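Local coordinates for protein beta-glucoside phosphorylase BglX (Unidentified, PDB 5VQE) that probably cleaves beta-glucosides by phosphorolysis through a covalent glycosyl-enzyme intermediate, as a phosphorylase of glycoside hydrolase family 3, at residues A[288-292]-A[293-297]. Residues are numbered along the deposited sequence; the frame is centred on the assembly and turned at random.
Sequences DATQM and VGYTC. With G2F (2-deoxy-2-fluoro-alpha-D-glucopyranose), chain B.
M292 and T296 are joined by the straighter of two backbone bonds that start the short helix 293-296: T296 N lies 3.0 Å from M292 O, in the carbonyl plane, with an N-H...O angle of 169°. Y295 N reaches the same M292 O at 2.9 Å, but from above that plane and at 131°, so one oxygen at the N-cap residue accepts both amides. Upstream, the D288 carboxylate is covalently bound to the fluorosugar, OD1 to C1 at 1.4 Å, consistent with D288 being the nucleophile, trapped as a glycosyl-enzyme. A weak bond from A289 N to D288 OD1 (2.9 Å) also meets this linking oxygen.

Packing centres on the Y295 ring. A chi1 of -169°, which turns CG away from the residue's own amide, lays the ring against the preceding turn, where T290 CB lies over one face, 4.2 Å from the centroid, a CH-pi contact. T290 O approaches Y295 CD1 at 3.3 Å, and T296 CG2 lies 3.6 Å from T290 O. Y295 OH is hydrogen-bonded to S308 OG; a leucine here would probably leave S308 OG without the tyrosine hydroxyl and T290 CB without an aromatic face.

The 289-292 type I turn leads from strand 284-287 of the TIM-barrel-type domain, by way of D288, into helix 293-296, with M292 touching strand 237-244 and Y295 packing on helix 301-310.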
ATOM      1  N   ASP A 288      -6.519  -0.106  11.111  1.00 11.08           N
ATOM      2  CA  ASP A 288      -6.497  -0.965   9.945  1.00 13.19           C
ATOM      3  C   ASP A 288      -7.744  -1.841   9.968  1.00 10.96           C
ATOM      4  O   ASP A 288      -8.428  -1.953  10.992  1.00 12.92           O
ATOM      5  CB  ASP A 288      -5.225  -1.807   9.931  1.00 13.01           C
ATOM      6  CG  ASP A 288      -5.003  -2.506   8.609  1.00 18.89           C
ATOM      7  OD1 ASP A 288      -5.462  -1.978   7.554  1.00 14.16           O
ATOM      8  OD2 ASP A 288      -4.363  -3.568   8.661  1.00 18.36           O
ATOM      9  N   ALA A 289      -8.049  -2.445   8.819  1.00 11.79           N
ATOM     10  CA  ALA A 289      -9.287  -3.204   8.642  1.00 12.76           C
ATOM     11  C   ALA A 289      -9.522  -4.184   9.789  1.00 12.13           C
ATOM     12  O   ALA A 289      -8.659  -5.014  10.099  1.00 12.38           O
ATOM     13  CB  ALA A 289      -9.237  -3.954   7.306  1.00 15.72           C
ATOM     14  N   THR A 290     -10.707  -4.101  10.405  1.00 11.79           N
ATOM     15  CA  THR A 290     -10.975  -4.812  11.654  1.00 10.62           C
ATOM     16  C   THR A 290     -11.365  -6.272  11.463  1.00 13.25           C
ATOM     17  O   THR A 290     -11.524  -6.979  12.464  1.00 11.83           O
ATOM     18  CB  THR A 290     -12.087  -4.126  12.450  1.00 12.82           C
ATOM     19  OG1 THR A 290     -13.347  -4.358  11.811  1.00 12.60           O
ATOM     20  CG2 THR A 290     -11.835  -2.617  12.587  1.00 15.48           C
ATOM     21  N   GLN A 291     -11.529  -6.755  10.237  1.00 13.83           N
ATOM     22  CA  GLN A 291     -11.842  -8.165  10.054  1.00 15.47           C
ATOM     23  C   GLN A 291     -10.590  -9.012   9.936  1.00 18.11           C
ATOM     24  O   GLN A 291     -10.683 -10.236   9.795  1.00 18.87           O
ATOM     25  CB  GLN A 291     -12.745  -8.368   8.830  1.00 16.91           C
ATOM     26  CG  GLN A 291     -12.046  -8.507   7.490  1.00 21.70           C
ATOM     27  CD  GLN A 291     -11.416  -7.220   7.007  1.00 22.42           C
ATOM     28  OE1 GLN A 291     -11.813  -6.126   7.424  1.00 16.92           O
ATOM     29  NE2 GLN A 291     -10.428  -7.338   6.115  1.00 26.46           N
ATOM     30  N   MET A 292      -9.423  -8.401  10.019  1.00 15.45           N
ATOM     31  CA  MET A 292      -8.201  -9.152   9.856  1.00 18.37           C
ATOM     32  C   MET A 292      -7.827  -9.869  11.142  1.00 16.74           C
ATOM     33  O   MET A 292      -8.168  -9.440  12.249  1.00 14.15           O
ATOM     34  CB  MET A 292      -7.102  -8.222   9.398  1.00 19.30           C
ATOM     35  CG  MET A 292      -7.407  -7.794   7.998  1.00 24.37           C
ATOM     36  SD  MET A 292      -6.020  -7.066   7.228  1.00 50.53           S
ATOM     37  CE  MET A 292      -5.914  -5.651   8.236  1.00 12.10           C
ATOM     38  N   VAL A 293      -7.128 -10.988  10.971  1.00 17.10           N
ATOM     39  CA  VAL A 293      -6.857 -11.891  12.080  1.00 15.69           C
ATOM     40  C   VAL A 293      -6.118 -11.167  13.197  1.00 15.65           C
ATOM     41  O   VAL A 293      -6.394 -11.384  14.383  1.00 14.31           O
ATOM     42  CB  VAL A 293      -6.071 -13.113  11.576  1.00 20.70           C
ATOM     43  CG1 VAL A 293      -5.781 -14.065  12.718  1.00 20.14           C
ATOM     44  CG2 VAL A 293      -6.841 -13.821  10.457  1.00 24.88           C
ATOM     45  N   GLY A 294      -5.163 -10.303  12.841  1.00 14.50           N
ATOM     46  CA  GLY A 294      -4.422  -9.568  13.851  1.00 15.06           C
ATOM     47  C   GLY A 294      -5.311  -8.802  14.805  1.00 11.88           C
ATOM     48  O   GLY A 294      -4.988  -8.667  15.990  1.00 14.01           O
ATOM     49  N   TYR A 295      -6.446  -8.301  14.313  1.00 15.30           N
ATOM     50  CA  TYR A 295      -7.415  -7.648  15.183  1.00 13.36           C
ATOM     51  C   TYR A 295      -8.292  -8.670  15.890  1.00 14.55           C
ATOM     52  O   TYR A 295      -8.390  -8.666  17.122  1.00 13.17           O
ATOM     53  CB  TYR A 295      -8.283  -6.683  14.375  1.00 12.99           C
ATOM     54  CG  TYR A 295      -9.141  -5.768  15.216  1.00 11.01           C
ATOM     55  CD1 TYR A 295     -10.484  -6.045  15.432  1.00 13.06           C
ATOM     56  CD2 TYR A 295      -8.598  -4.636  15.814  1.00 13.96           C
ATOM     57  CE1 TYR A 295     -11.277  -5.210  16.212  1.00 12.72           C
ATOM     58  CE2 TYR A 295      -9.374  -3.793  16.592  1.00 13.20           C
ATOM     59  CZ  TYR A 295     -10.719  -4.081  16.784  1.00 13.70           C
ATOM     60  OH  TYR A 295     -11.493  -3.240  17.556  1.00 13.82           O
ATOM     61  N   THR A 296      -8.923  -9.566  15.120  1.00 16.99           N
ATOM     62  CA  THR A 296      -9.967 -10.421  15.680  1.00 15.17           C
ATOM     63  C   THR A 296      -9.426 -11.356  16.748  1.00 15.05           C
ATOM     64  O   THR A 296     -10.151 -11.702  17.689  1.00 18.95           O
ATOM     65  CB  THR A 296     -10.641 -11.250  14.585  1.00 16.27           C
ATOM     66  OG1 THR A 296      -9.666 -12.086  13.943  1.00 13.66           O
ATOM     67  CG2 THR A 296     -11.323 -10.356  13.542  1.00 17.96           C
ATOM     68  N   CYS A 297      -8.170 -11.786  16.623  1.00 17.11           N
ATOM     69  CA  CYS A 297      -7.625 -12.763  17.555  1.00 17.31           C
ATOM     70  C   CYS A 297      -7.116 -12.142  18.847  1.00 20.18           C
ATOM     71  O   CYS A 297      -6.738 -12.884  19.760  1.00 19.44           O
ATOM     72  CB  CYS A 297      -6.487 -13.542  16.895  1.00 19.09           C
ATOM     73  SG  CYS A 297      -4.915 -12.647  16.871  1.00 19.17           S
TER
HETATM   74  C1  G2F B 601      -5.487  -2.760   6.391  1.00 13.43           C
HETATM   75  C2  G2F B 601      -4.135  -2.670   5.614  1.00 16.96           C
HETATM   76  C3  G2F B 601      -3.957  -1.199   5.131  1.00 11.41           C
HETATM   77  C4  G2F B 601      -5.212  -0.795   4.298  1.00 13.57           C
HETATM   78  C5  G2F B 601      -6.478  -0.976   5.203  1.00 12.95           C
HETATM   79  C6  G2F B 601      -7.797  -0.653   4.394  1.00 13.96           C
HETATM   80  O3  G2F B 601      -2.873  -1.173   4.240  1.00 11.73           O
HETATM   81  O4  G2F B 601      -5.105   0.576   4.019  1.00  9.24           O
HETATM   82  O5  G2F B 601      -6.561  -2.338   5.586  1.00 12.31           O
HETATM   83  O6  G2F B 601      -7.786  -1.402   3.212  1.00 14.50           O
HETATM   84  F2  G2F B 601      -3.108  -2.988   6.432  1.00 13.36           F